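Local structure of trans-4-hydroxy-L-proline dehydratase (Clostridioides difficile 70-100-2010, 6VXC) at residues A413-R418 with K736-M741; E430-E435 with D752-Q757; G626-Y631 with V706-A711; G702-I707 with A742-A747; N724-P729 with R804-F809. The protein uses a glycyl radical to dehydrate trans-4-hydroxy-L-proline to (S)-1-pyrroline-5-carboxylate, a step in the anaerobic degradation of 4-hydroxyproline. All coordinates share one frame; numbering follows the deposited sequence.

Contact 1. Residues A413-R418 with K736-M741; sequences ACEISR and KGLDNM
Arg-418 and Leu-738 meet where helix 407-418 crosses helix 734-750 at a steep angle of 104°, with the two short axes 9.5 Å apart. This helix-helix crossing joins the pyruvate formate lyase-like part of the chain to its glycine radical part, and what holds it is almost wholly apolar. The Arg-418 side chain can be followed outward across it. Its CB rests against the sulfur of Met-741, CB to SD being 3.9 Å. CG stands anti to the backbone N (chi1 172°), and the chain runs straight until a bend at chi3 (70°) turns it past Leu-738. From there one methyl dominates: CD lies 4.1 Å from Leu-738 CD2, NE touches the same methyl, and CZ has it at 3.5 Å, above the centre of one guanidinium face. NH1 and NH2 lie against Leu-738 CG. The two side chains cross at about a right angle, and NH2 donates to Val-732 O, just before helix 734-750, and to Gly-734 O at its start. The other leucine methyl, CD1, comes to 3.5 Å from Glu-415 CG. One turn further along helix 734-750, Met-741 takes over, its flank covered by Phe-758 of the neighbouring strand. Cys-414 SG lies 4.0 Å from Met-741 CB, and the bent methionine brings its terminal CE to 3.6 Å from Cys-414 O.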
# COMPACT_ATOMS: atom_id res chain seq x y z
N ALA A 413 -22.06 1.87 4.66
CA ALA A 413 -20.67 1.48 4.87
C ALA A 413 -20.48 0.90 6.27
O ALA A 413 -19.80 -0.12 6.44
CB ALA A 413 -19.74 2.68 4.66
N CYS A 414 -21.08 1.52 7.29
CA CYS A 414 -20.99 0.94 8.63
C CYS A 414 -21.66 -0.43 8.71
O CYS A 414 -21.17 -1.30 9.43
CB CYS A 414 -21.59 1.89 9.66
SG CYS A 414 -20.65 3.40 9.90
N GLU A 415 -22.77 -0.63 7.98
CA GLU A 415 -23.38 -1.96 7.95
C GLU A 415 -22.39 -3.02 7.51
O GLU A 415 -22.34 -4.11 8.08
CB GLU A 415 -24.56 -1.99 6.98
CG GLU A 415 -25.86 -1.47 7.47
CD GLU A 415 -26.94 -1.67 6.41
OE1 GLU A 415 -26.91 -2.74 5.74
OE2 GLU A 415 -27.77 -0.75 6.24
N ILE A 416 -21.60 -2.71 6.48
CA ILE A 416 -20.65 -3.69 5.98
C ILE A 416 -19.51 -3.87 6.98
O ILE A 416 -19.12 -5.00 7.29
CB ILE A 416 -20.15 -3.28 4.58
CG1 ILE A 416 -21.34 -3.16 3.61
CG2 ILE A 416 -19.16 -4.28 4.07
CD1 ILE A 416 -21.02 -2.37 2.32
N SER A 417 -18.97 -2.77 7.51
CA SER A 417 -17.88 -2.85 8.47
C SER A 417 -18.28 -3.69 9.68
O SER A 417 -17.51 -4.54 10.16
CB SER A 417 -17.46 -1.43 8.90
OG SER A 417 -16.45 -1.42 9.89
N ARG A 418 -19.52 -3.52 10.15
CA ARG A 418 -19.97 -4.23 11.32
C ARG A 418 -20.00 -5.74 11.09
O ARG A 418 -19.96 -6.50 12.06
CB ARG A 418 -21.38 -3.73 11.69
CG ARG A 418 -22.07 -4.49 12.78
CD ARG A 418 -23.39 -3.83 13.19
NE ARG A 418 -24.44 -3.93 12.18
CZ ARG A 418 -25.70 -3.57 12.40
NH1 ARG A 418 -26.61 -3.68 11.45
NH2 ARG A 418 -26.05 -3.09 13.59
N LYS A 736 -29.20 1.30 16.74
CA LYS A 736 -28.38 2.12 17.63
C LYS A 736 -26.90 1.82 17.44
O LYS A 736 -26.06 2.73 17.52
CB LYS A 736 -28.75 1.90 19.09
CG LYS A 736 -29.80 2.84 19.62
CD LYS A 736 -30.09 2.55 21.09
CE LYS A 736 -28.82 2.67 21.92
NZ LYS A 736 -28.30 4.07 21.92
N GLY A 737 -26.57 0.55 17.21
CA GLY A 737 -25.19 0.20 16.96
C GLY A 737 -24.65 0.85 15.70
O GLY A 737 -23.55 1.41 15.70
N LEU A 738 -25.42 0.79 14.61
CA LEU A 738 -25.00 1.47 13.38
C LEU A 738 -24.80 2.95 13.64
O LEU A 738 -23.78 3.52 13.23
CB LEU A 738 -26.04 1.28 12.27
CG LEU A 738 -26.09 -0.07 11.58
CD1 LEU A 738 -27.04 0.02 10.39
CD2 LEU A 738 -24.69 -0.48 11.16
N ASP A 739 -25.74 3.58 14.34
CA ASP A 739 -25.62 5.01 14.59
C ASP A 739 -24.40 5.31 15.43
O ASP A 739 -23.70 6.30 15.20
CB ASP A 739 -26.88 5.55 15.26
CG ASP A 739 -28.07 5.58 14.32
OD1 ASP A 739 -27.85 5.60 13.09
OD2 ASP A 739 -29.21 5.62 14.82
N ASN A 740 -24.10 4.45 16.40
CA ASN A 740 -22.93 4.70 17.23
C ASN A 740 -21.64 4.63 16.41
O ASN A 740 -20.76 5.47 16.59
CB ASN A 740 -22.88 3.72 18.41
CG ASN A 740 -23.85 4.12 19.53
OD1 ASN A 740 -24.22 5.28 19.64
ND2 ASN A 740 -24.22 3.17 20.37
N MET A 741 -21.53 3.66 15.51
CA MET A 741 -20.37 3.61 14.62
C MET A 741 -20.30 4.86 13.74
O MET A 741 -19.26 5.53 13.66
CB MET A 741 -20.43 2.36 13.75
CG MET A 741 -20.32 1.06 14.54
SD MET A 741 -20.56 -0.42 13.54
CE MET A 741 -19.21 -0.27 12.32

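Contact 2. Residues E430-E435 with D752-Q757; sequences EAIVQE and DGHHIQ
Glu-435 and His-754 form a buried histidine-carboxylate pair next to the active-site loop, which carries Cys-454 and Glu-456, by similarity the radical-bearing cysteine and the proton acceptor; the His-754 side chain is about 7 Å from that of Glu-456. His-754 ND1 donates to Glu-435 OE2 over 2.7 Å, and the bond is bent, with an N-H...O angle of 140°. It uses the syn lone pair of OE2, on the side of the other oxygen. The carboxylate is turned 38° from the imidazole plane and its oxygen sits somewhat out of that plane. The ring swings toward the helix because CG of His-754 is anti to the backbone N (chi1 176°). Both partners are anchored a second time: Glu-435 OE1 hydrogen-bonds Thr-457 OG1, and His-754 NE2 hydrogen-bonds Val-455 O, between the two presumed catalytic residues. Each ring nitrogen therefore faces an oxygen, and rotation of the imidazole is fixed from both ends. Ile-432 CG1 adds apolar cover 4.1 Å from His-754 CE1.

Beside this pair, Ala-431 CB packs 4.0 Å from Gly-753 O, the acceptor of a hydrogen bond from Asn-428 ND2. Asp-752, at positive phi, is the C-prime residue of the Schellman motif that ends helix 734-750. Its OD1 accepts from a water at 2.9 Å, and that water also reaches Gln-434 OE1 weakly, at 3.4 Å. The loop with the radical cysteine is characteristic of glycyl radical enzymes; here His-754, bonded to Val-455 O, probably helps to position it.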
# COMPACT_ATOMS: atom_id res chain seq x y z
N GLU A 430 -12.40 15.85 3.78
CA GLU A 430 -11.91 17.20 4.04
C GLU A 430 -10.46 17.19 4.50
O GLU A 430 -9.71 18.10 4.17
CB GLU A 430 -12.79 17.93 5.06
CG GLU A 430 -14.01 18.58 4.39
CD GLU A 430 -15.03 17.53 3.96
OE1 GLU A 430 -15.49 16.80 4.85
OE2 GLU A 430 -15.33 17.41 2.75
N ALA A 431 -10.05 16.16 5.25
CA ALA A 431 -8.64 16.07 5.63
C ALA A 431 -7.77 15.80 4.41
O ALA A 431 -6.74 16.46 4.22
CB ALA A 431 -8.46 14.97 6.68
N ILE A 432 -8.18 14.87 3.56
CA ILE A 432 -7.43 14.57 2.33
C ILE A 432 -7.19 15.83 1.51
O ILE A 432 -6.07 16.11 1.08
CB ILE A 432 -8.17 13.50 1.51
CG1 ILE A 432 -8.09 12.13 2.21
CG2 ILE A 432 -7.63 13.47 0.10
CD1 ILE A 432 -9.12 11.14 1.69
N VAL A 433 -8.25 16.59 1.26
CA VAL A 433 -8.11 17.77 0.42
C VAL A 433 -7.14 18.77 1.03
O VAL A 433 -6.28 19.32 0.34
CB VAL A 433 -9.48 18.41 0.14
CG1 VAL A 433 -9.28 19.81 -0.47
CG2 VAL A 433 -10.25 17.54 -0.82
N GLN A 434 -7.27 19.00 2.34
CA GLN A 434 -6.39 19.95 3.01
C GLN A 434 -4.95 19.44 3.10
O GLN A 434 -4.00 20.21 2.93
CB GLN A 434 -6.96 20.29 4.39
CG GLN A 434 -8.10 21.31 4.31
CD GLN A 434 -8.80 21.55 5.64
OE1 GLN A 434 -9.01 20.62 6.42
NE2 GLN A 434 -9.06 22.80 5.96
N GLU A 435 -4.77 18.13 3.32
CA GLU A 435 -3.43 17.55 3.27
C GLU A 435 -2.78 17.81 1.92
O GLU A 435 -1.62 18.23 1.84
CB GLU A 435 -3.51 16.04 3.55
CG GLU A 435 -3.84 15.65 5.01
CD GLU A 435 -4.44 14.26 5.09
OE1 GLU A 435 -4.21 13.47 4.14
OE2 GLU A 435 -5.17 13.96 6.06
N ASP A 752 -10.99 16.61 12.29
CA ASP A 752 -9.98 16.51 11.23
C ASP A 752 -9.09 15.28 11.34
O ASP A 752 -7.99 15.27 10.80
CB ASP A 752 -9.14 17.79 11.16
CG ASP A 752 -9.96 18.98 10.69
OD1 ASP A 752 -10.88 18.77 9.89
OD2 ASP A 752 -9.72 20.10 11.17
N GLY A 753 -9.56 14.22 12.00
CA GLY A 753 -8.89 12.94 11.90
C GLY A 753 -8.91 12.44 10.47
O GLY A 753 -9.78 12.77 9.69
N HIS A 754 -7.88 11.67 10.11
CA HIS A 754 -7.65 11.26 8.74
C HIS A 754 -8.39 9.97 8.36
O HIS A 754 -8.95 9.88 7.26
CB HIS A 754 -6.14 11.08 8.51
CG HIS A 754 -5.80 10.55 7.16
ND1 HIS A 754 -5.79 11.33 6.03
CD2 HIS A 754 -5.47 9.30 6.75
CE1 HIS A 754 -5.45 10.60 4.99
NE2 HIS A 754 -5.26 9.36 5.40
N HIS A 755 -8.37 8.97 9.24
CA HIS A 755 -8.75 7.62 8.88
C HIS A 755 -9.15 6.85 10.13
O HIS A 755 -8.58 7.03 11.20
CB HIS A 755 -7.58 6.91 8.19
CG HIS A 755 -7.63 5.42 8.29
ND1 HIS A 755 -7.08 4.71 9.33
CD2 HIS A 755 -8.17 4.50 7.45
CE1 HIS A 755 -7.27 3.42 9.14
NE2 HIS A 755 -7.93 3.26 8.00
N ILE A 756 -10.12 5.95 9.97
CA ILE A 756 -10.45 4.97 11.00
C ILE A 756 -11.01 3.73 10.33
O ILE A 756 -11.70 3.81 9.30
CB ILE A 756 -11.41 5.58 12.06
CG1 ILE A 756 -11.51 4.71 13.33
CG2 ILE A 756 -12.79 5.86 11.49
CD1 ILE A 756 -12.17 5.44 14.48
N GLN A 757 -10.72 2.57 10.92
CA GLN A 757 -11.22 1.29 10.43
C GLN A 757 -11.45 0.37 11.63
O GLN A 757 -10.78 0.51 12.65
CB GLN A 757 -10.25 0.66 9.44
CG GLN A 757 -8.91 0.31 10.06
CD GLN A 757 -7.85 -0.01 9.02
OE1 GLN A 757 -7.92 0.46 7.88
NE2 GLN A 757 -6.90 -0.86 9.38
O HOH W 1 -11.43 21.39 8.74

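Contact 3. Residues G626-Y631 with V706-A711; sequences GNDDDY and VIKSCA
Gly-626 passes so close to Val-706 on helix 703-711 that their CA atoms are 4.2 Å apart, and it turns the chain with phi 96°, a conformation readily taken by glycine. Two residues on, Asp-628 also has positive phi, and the loop curls round Ser-709. The hydroxyl of that serine is the centre of the contact. Asp-628 N donates to Ser-709 OG over 2.9 Å, while Gly-626 N makes a weak, strongly bent bond to the same oxygen at 3.3 Å. The serine CB-OG bond points this way because OG lies opposite its own carbonyl carbon (chi1 -76°). OG also hydrogen-bonds Asp-633 OD2 on helix 630-647, so one buried hydroxyl gathers the loop, the helix after it and helix 703-711. Next to it, Gly-626 O receives a CA-H...O contact from Val-706 CA at 3.5 Å.

Toward solvent, the Asp-628 carboxylate lies obliquely across the extended Lys-708 chain, with OD2 3.6 Å from Lys-708 CD. The ammonium NZ is 4.2 Å from OD2, beyond a salt bridge; it is Lys-712 that pairs with OD1. Asp-629 OD1 then accepts Tyr-631 N at 3.0 Å, the amide coming from above the carboxylate plane by 36°. That bond makes Asp-629 a classical N-cap, and the loop ends as a capped start to helix 630-647.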
# COMPACT_ATOMS: atom_id res chain seq x y z
N GLY A 626 -4.01 8.02 24.42
CA GLY A 626 -5.30 7.44 24.06
C GLY A 626 -6.37 7.56 25.12
O GLY A 626 -7.42 6.91 25.01
N ASN A 627 -6.18 8.40 26.13
CA ASN A 627 -7.17 8.59 27.17
C ASN A 627 -7.62 10.03 27.26
O ASN A 627 -8.25 10.43 28.24
CB ASN A 627 -6.61 8.12 28.52
CG ASN A 627 -6.33 6.64 28.52
OD1 ASN A 627 -7.24 5.84 28.66
ND2 ASN A 627 -5.08 6.28 28.32
N ASP A 628 -7.36 10.82 26.22
CA ASP A 628 -7.60 12.25 26.26
C ASP A 628 -6.91 12.88 27.46
O ASP A 628 -7.41 13.81 28.08
CB ASP A 628 -9.10 12.57 26.26
CG ASP A 628 -9.37 14.03 25.95
OD1 ASP A 628 -8.50 14.69 25.33
OD2 ASP A 628 -10.43 14.51 26.38
N ASP A 629 -5.73 12.34 27.81
CA ASP A 629 -4.93 12.80 28.94
C ASP A 629 -3.76 13.62 28.40
O ASP A 629 -2.82 13.07 27.81
CB ASP A 629 -4.44 11.60 29.75
CG ASP A 629 -3.67 12.00 31.00
OD1 ASP A 629 -3.23 13.17 31.11
OD2 ASP A 629 -3.49 11.12 31.86
N ASP A 630 -3.80 14.94 28.62
CA ASP A 630 -2.81 15.85 28.04
C ASP A 630 -1.40 15.62 28.56
O ASP A 630 -0.44 15.97 27.87
CB ASP A 630 -3.24 17.31 28.27
CG ASP A 630 -4.31 17.77 27.28
OD1 ASP A 630 -4.35 17.24 26.14
OD2 ASP A 630 -5.13 18.61 27.67
N TYR A 631 -1.23 15.02 29.74
CA TYR A 631 0.12 14.70 30.19
C TYR A 631 0.81 13.77 29.20
O TYR A 631 1.97 13.99 28.82
CB TYR A 631 0.09 14.05 31.57
CG TYR A 631 1.46 13.99 32.22
CD1 TYR A 631 2.35 12.98 31.90
CD2 TYR A 631 1.85 14.95 33.14
CE1 TYR A 631 3.59 12.92 32.48
CE2 TYR A 631 3.10 14.90 33.74
CZ TYR A 631 3.97 13.88 33.39
OH TYR A 631 5.21 13.79 33.96
N VAL A 706 -10.11 7.98 22.83
CA VAL A 706 -8.96 7.76 21.94
C VAL A 706 -9.06 8.63 20.69
O VAL A 706 -8.05 9.16 20.22
CB VAL A 706 -8.73 6.26 21.59
CG1 VAL A 706 -9.53 5.28 22.42
CG2 VAL A 706 -8.80 6.00 20.11
N ILE A 707 -10.27 8.82 20.12
CA ILE A 707 -10.31 9.68 18.93
C ILE A 707 -9.98 11.12 19.31
O ILE A 707 -9.40 11.87 18.52
CB ILE A 707 -11.65 9.61 18.15
CG1 ILE A 707 -12.84 10.05 19.01
CG2 ILE A 707 -11.85 8.22 17.49
CD1 ILE A 707 -14.10 10.42 18.16
N LYS A 708 -10.28 11.52 20.55
CA LYS A 708 -9.84 12.83 21.01
C LYS A 708 -8.32 12.91 21.14
O LYS A 708 -7.71 13.90 20.74
CB LYS A 708 -10.53 13.15 22.34
CG LYS A 708 -12.00 13.56 22.21
CD LYS A 708 -12.47 14.24 23.48
CE LYS A 708 -13.98 14.23 23.59
NZ LYS A 708 -14.39 14.83 24.89
N SER A 709 -7.67 11.85 21.65
CA SER A 709 -6.21 11.82 21.68
C SER A 709 -5.63 11.88 20.26
O SER A 709 -4.73 12.67 19.97
CB SER A 709 -5.73 10.56 22.40
OG SER A 709 -5.86 10.62 23.80
N CYS A 710 -6.15 11.04 19.35
CA CYS A 710 -5.61 10.99 17.99
C CYS A 710 -5.81 12.30 17.25
O CYS A 710 -5.01 12.64 16.37
CB CYS A 710 -6.28 9.84 17.21
SG CYS A 710 -5.84 8.21 17.80
N ALA A 711 -6.87 13.04 17.56
CA ALA A 711 -7.11 14.31 16.87
C ALA A 711 -6.11 15.39 17.26
O ALA A 711 -6.00 16.40 16.55
CB ALA A 711 -8.53 14.78 17.14

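Contact 4. Residues G702-I707 with A742-A747; sequences GPTAVI and ANLVRA
Leu-744 and Ile-707 carry the packing between two nearly parallel helices, 703-711 and 734-750; the axes of segments 703-707 and 742-747 pass 10.6 Å apart at 21°. At that spacing the backbones stay well separated, and branched side chains bridge the gap.

Apolar contacts make up nearly all of the interface. Ile-707 CD1 meets Leu-744 CD1 at 3.7 Å, the two chains slanting past each other. The same isoleucine methyl rests 3.8 Å from Ala-747 CB, one turn further along helix 734-750, so a single CD1 is held between two residues on one side of the partner helix. It gets there by an unusual route: CG1 of Ile-707 stands between its backbone N and carbonyl carbon (chi1 61°), the crowded position, and CD1 extends from it. Leu-744 branches toward the other helix with CG anti to its backbone N (chi1 -172°). Its second methyl, CD2, approaches Pro-703 CB at 4.3 Å, and CD1 lies near Pro-703 O at 4.1 Å.

Polar groups contribute within each helix instead of between them. Gly-702 is the N-cap of helix 703-711, and its carbonyl receives weak bonds from Ala-705 N and Val-706 N, whereas Ile-707 N reaches Pro-703 O in a regular bond of 3.1 Å.

Under this seam runs the sheet: Ile-707 and Val-745 touch Ile-756 of strand 755-759, Leu-744 reaches Phe-758, and Pro-703 leans on Gln-725 of strand 724-726. On the far flank of helix 734-750, Ala-742 and Arg-746 pack against helix 407-418.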
# COMPACT_ATOMS: atom_id res chain seq x y z
N GLY A 702 -12.46 4.39 26.84
CA GLY A 702 -13.44 4.27 25.78
C GLY A 702 -12.99 4.88 24.47
O GLY A 702 -11.98 5.59 24.40
N PRO A 703 -13.76 4.65 23.40
CA PRO A 703 -13.30 5.07 22.06
C PRO A 703 -13.39 6.56 21.81
O PRO A 703 -12.66 7.08 20.96
CB PRO A 703 -14.23 4.29 21.11
CG PRO A 703 -15.49 4.08 21.96
CD PRO A 703 -15.02 3.90 23.36
N THR A 704 -14.31 7.27 22.48
CA THR A 704 -14.32 8.72 22.30
C THR A 704 -13.04 9.34 22.84
O THR A 704 -12.47 10.25 22.22
CB THR A 704 -15.56 9.31 22.97
OG1 THR A 704 -16.72 8.87 22.27
CG2 THR A 704 -15.51 10.84 22.93
N ALA A 705 -12.53 8.83 23.96
CA ALA A 705 -11.28 9.36 24.49
C ALA A 705 -10.13 9.12 23.52
O ALA A 705 -9.27 9.99 23.36
CB ALA A 705 -10.96 8.77 25.86
N VAL A 706 -10.11 7.98 22.83
CA VAL A 706 -8.96 7.76 21.94
C VAL A 706 -9.06 8.63 20.69
O VAL A 706 -8.05 9.16 20.22
CB VAL A 706 -8.73 6.26 21.59
CG1 VAL A 706 -9.53 5.28 22.42
CG2 VAL A 706 -8.80 6.00 20.11
N ILE A 707 -10.27 8.82 20.12
CA ILE A 707 -10.31 9.68 18.93
C ILE A 707 -9.98 11.12 19.31
O ILE A 707 -9.40 11.87 18.52
CB ILE A 707 -11.65 9.61 18.15
CG1 ILE A 707 -12.84 10.05 19.01
CG2 ILE A 707 -11.85 8.22 17.49
CD1 ILE A 707 -14.10 10.42 18.16
N ALA A 742 -21.40 5.16 13.06
CA ALA A 742 -21.47 6.32 12.18
C ALA A 742 -21.12 7.60 12.92
O ALA A 742 -20.41 8.45 12.40
CB ALA A 742 -22.88 6.44 11.58
N ASN A 743 -21.63 7.75 14.14
CA ASN A 743 -21.36 8.95 14.91
C ASN A 743 -19.89 9.05 15.30
O ASN A 743 -19.35 10.15 15.37
CB ASN A 743 -22.24 8.97 16.16
CG ASN A 743 -23.71 9.29 15.84
OD1 ASN A 743 -24.04 9.66 14.72
ND2 ASN A 743 -24.57 9.16 16.85
N LEU A 744 -19.26 7.92 15.62
CA LEU A 744 -17.84 7.95 15.98
C LEU A 744 -17.00 8.41 14.78
O LEU A 744 -16.09 9.23 14.93
CB LEU A 744 -17.39 6.57 16.46
CG LEU A 744 -15.97 6.51 17.06
CD1 LEU A 744 -15.93 7.16 18.44
CD2 LEU A 744 -15.41 5.10 17.10
N VAL A 745 -17.32 7.90 13.60
CA VAL A 745 -16.61 8.32 12.39
C VAL A 745 -16.76 9.82 12.19
O VAL A 745 -15.76 10.53 11.98
CB VAL A 745 -17.12 7.52 11.18
CG1 VAL A 745 -16.52 8.06 9.88
CG2 VAL A 745 -16.75 6.06 11.34
N ARG A 746 -18.00 10.32 12.26
CA ARG A 746 -18.28 11.75 12.09
C ARG A 746 -17.59 12.60 13.15
O ARG A 746 -17.11 13.70 12.86
CB ARG A 746 -19.80 12.02 12.15
CG ARG A 746 -20.64 11.49 11.01
CD ARG A 746 -20.72 12.44 9.86
NE ARG A 746 -21.77 12.06 8.94
CZ ARG A 746 -21.74 12.34 7.64
NH1 ARG A 746 -20.70 13.00 7.14
NH2 ARG A 746 -22.70 11.93 6.83
N ALA A 747 -17.60 12.13 14.40
CA ALA A 747 -16.96 12.89 15.46
C ALA A 747 -15.47 13.02 15.20
O ALA A 747 -14.91 14.12 15.21
CB ALA A 747 -17.21 12.23 16.82

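Contact 5. Residues N724-P729 with R804-F809; sequences NQRFAP and RTEQTF
Phe-727 and Phe-809, the C-terminal residue, form an offset stack, with ring centroids 4.6 Å apart and planes inclined by 29°. The Phe-809 ring lies over one face of Phe-727, displaced toward its rim, while Gln-807 O sits in plane at the Phe-727 edge. The extended side chain of Arg-726 leads to a second layered pair. Glu-806 CB stands 3.7 Å above the centre of one guanidinium face, and the extended glutamate chain crosses obliquely until OE1 meets NH2 at 3.0 Å in a salt bridge. The carboxylate stands at 79° to the guanidinium, and the bond is bent and weak. Arg-726 NH1 also bonds weakly to Arg-804 O (2.9 Å). In a third pair, Gln-807 NE2 donates to Gln-725 OE1 at 2.9 Å, in the carbonyl plane and on a lone pair, although the amides are turned 52° apart.

Between these pairs the backbones join in a single beta bridge: Gln-807 N donates to Arg-726 O (2.8 Å), and Ala-728 N to Gln-807 O (3.1 Å). Arg-804 is held by Glu-800 and by Val-783 O, near Gly-785, the radical site of the activated enzyme. Backbone bonds, a ring stack and a salt bridge from buried Arg-726 to exposed Glu-806 fasten the chain end; with Arg-804 O, Glu-806 OE1 and Ile-802 O round it, the arginine charge is probably spread.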
# COMPACT_ATOMS: atom_id res chain seq x y z
N ASN A 724 -6.61 2.00 13.95
CA ASN A 724 -7.43 0.81 14.19
C ASN A 724 -8.25 1.00 15.46
O ASN A 724 -7.74 1.45 16.48
CB ASN A 724 -6.57 -0.44 14.41
CG ASN A 724 -6.09 -1.06 13.14
OD1 ASN A 724 -4.89 -1.33 12.98
ND2 ASN A 724 -6.99 -1.27 12.21
N GLN A 725 -9.53 0.63 15.39
CA GLN A 725 -10.37 0.49 16.57
C GLN A 725 -11.16 -0.81 16.46
O GLN A 725 -11.38 -1.33 15.36
CB GLN A 725 -11.32 1.69 16.74
CG GLN A 725 -10.67 2.98 17.30
CD GLN A 725 -10.19 2.84 18.74
OE1 GLN A 725 -10.98 2.93 19.68
NE2 GLN A 725 -8.89 2.62 18.92
N ARG A 726 -11.54 -1.34 17.61
CA ARG A 726 -12.19 -2.64 17.72
C ARG A 726 -13.37 -2.54 18.67
O ARG A 726 -13.27 -1.93 19.73
CB ARG A 726 -11.18 -3.69 18.21
CG ARG A 726 -11.81 -4.98 18.60
CD ARG A 726 -10.84 -5.85 19.36
NE ARG A 726 -11.56 -6.94 20.00
CZ ARG A 726 -11.04 -7.81 20.86
NH1 ARG A 726 -9.77 -7.73 21.21
NH2 ARG A 726 -11.82 -8.75 21.36
N PHE A 727 -14.50 -3.14 18.29
CA PHE A 727 -15.72 -3.09 19.09
C PHE A 727 -16.18 -4.49 19.46
O PHE A 727 -16.09 -5.42 18.66
CB PHE A 727 -16.85 -2.41 18.35
CG PHE A 727 -16.62 -0.96 18.12
CD1 PHE A 727 -16.53 -0.09 19.19
CD2 PHE A 727 -16.50 -0.47 16.84
CE1 PHE A 727 -16.29 1.24 18.98
CE2 PHE A 727 -16.28 0.87 16.64
CZ PHE A 727 -16.16 1.72 17.71
N ALA A 728 -16.69 -4.61 20.68
CA ALA A 728 -17.39 -5.82 21.06
C ALA A 728 -18.58 -6.02 20.13
O ALA A 728 -19.30 -5.06 19.85
CB ALA A 728 -17.86 -5.73 22.51
N PRO A 729 -18.80 -7.22 19.61
CA PRO A 729 -19.96 -7.41 18.72
C PRO A 729 -21.29 -7.04 19.36
O PRO A 729 -22.17 -6.52 18.68
CB PRO A 729 -19.89 -8.90 18.36
CG PRO A 729 -18.43 -9.28 18.59
CD PRO A 729 -17.97 -8.44 19.74
N ARG A 804 -5.78 -6.06 20.98
CA ARG A 804 -6.28 -4.70 20.80
C ARG A 804 -7.51 -4.48 21.69
O ARG A 804 -8.24 -5.41 22.01
CB ARG A 804 -6.61 -4.44 19.32
CG ARG A 804 -5.39 -4.50 18.40
CD ARG A 804 -5.78 -4.31 16.94
NE ARG A 804 -4.67 -4.55 16.01
CZ ARG A 804 -4.78 -4.52 14.69
NH1 ARG A 804 -5.96 -4.25 14.12
NH2 ARG A 804 -3.72 -4.75 13.93
N THR A 805 -7.69 -3.24 22.13
CA THR A 805 -8.71 -2.95 23.13
C THR A 805 -10.11 -3.21 22.58
O THR A 805 -10.46 -2.73 21.50
CB THR A 805 -8.58 -1.51 23.60
OG1 THR A 805 -7.23 -1.30 24.03
CG2 THR A 805 -9.53 -1.23 24.77
N GLU A 806 -10.91 -3.98 23.31
CA GLU A 806 -12.29 -4.22 22.88
C GLU A 806 -13.14 -3.06 23.40
O GLU A 806 -13.40 -2.96 24.60
CB GLU A 806 -12.80 -5.58 23.37
CG GLU A 806 -14.17 -5.97 22.77
CD GLU A 806 -14.63 -7.39 23.15
OE1 GLU A 806 -14.64 -8.29 22.28
OE2 GLU A 806 -14.98 -7.59 24.33
N GLN A 807 -13.55 -2.16 22.51
CA GLN A 807 -14.25 -0.96 22.94
C GLN A 807 -15.74 -1.22 23.12
O GLN A 807 -16.33 -2.08 22.47
CB GLN A 807 -14.05 0.18 21.94
CG GLN A 807 -12.58 0.52 21.66
CD GLN A 807 -11.92 1.30 22.79
OE1 GLN A 807 -12.27 1.17 23.97
NE2 GLN A 807 -10.95 2.13 22.42
N THR A 808 -16.34 -0.45 24.02
CA THR A 808 -17.79 -0.37 24.14
C THR A 808 -18.24 1.07 23.98
O THR A 808 -17.48 2.01 24.20
CB THR A 808 -18.27 -0.93 25.49
OG1 THR A 808 -17.72 -0.14 26.54
CG2 THR A 808 -17.83 -2.36 25.69
N PHE A 809 -19.48 1.25 23.53
CA PHE A 809 -20.10 2.56 23.57
C PHE A 809 -20.82 2.75 24.91
O PHE A 809 -20.88 3.86 25.46
CB PHE A 809 -21.06 2.76 22.41
CG PHE A 809 -20.40 2.80 21.07
CD1 PHE A 809 -19.60 3.87 20.74
CD2 PHE A 809 -20.61 1.82 20.13
CE1 PHE A 809 -18.98 3.94 19.52
CE2 PHE A 809 -20.01 1.89 18.89
CZ PHE A 809 -19.19 2.95 18.59
OXT PHE A 809 -21.36 1.79 25.47
O HOH W 2 -9.60 -0.86 19.85

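Overall arrangement
From the N terminus, contact 1 opens on helix 407-418 and contact 2 on helix 429-438; both close more than 300 residues later, on helix 734-750 and at strand 755-759, and their loops cross. Contact 3, from 626-631 to helix 703-711, falls within both. Contact 4 starts on that same helix, sharing Val-706 and Ile-707, and ends on helix 734-750, crossing contact 1 but staying within contact 2. Contact 5 opens on strand 724-726 after contact 3 has closed, crosses contacts 1, 2 and 4, and ends at the C terminus. Together they tie the glycine radical region, a beta-alpha-beta crossover with its flanking helix and tail, to helices 407-418 and 429-438 and the loop at 626-631.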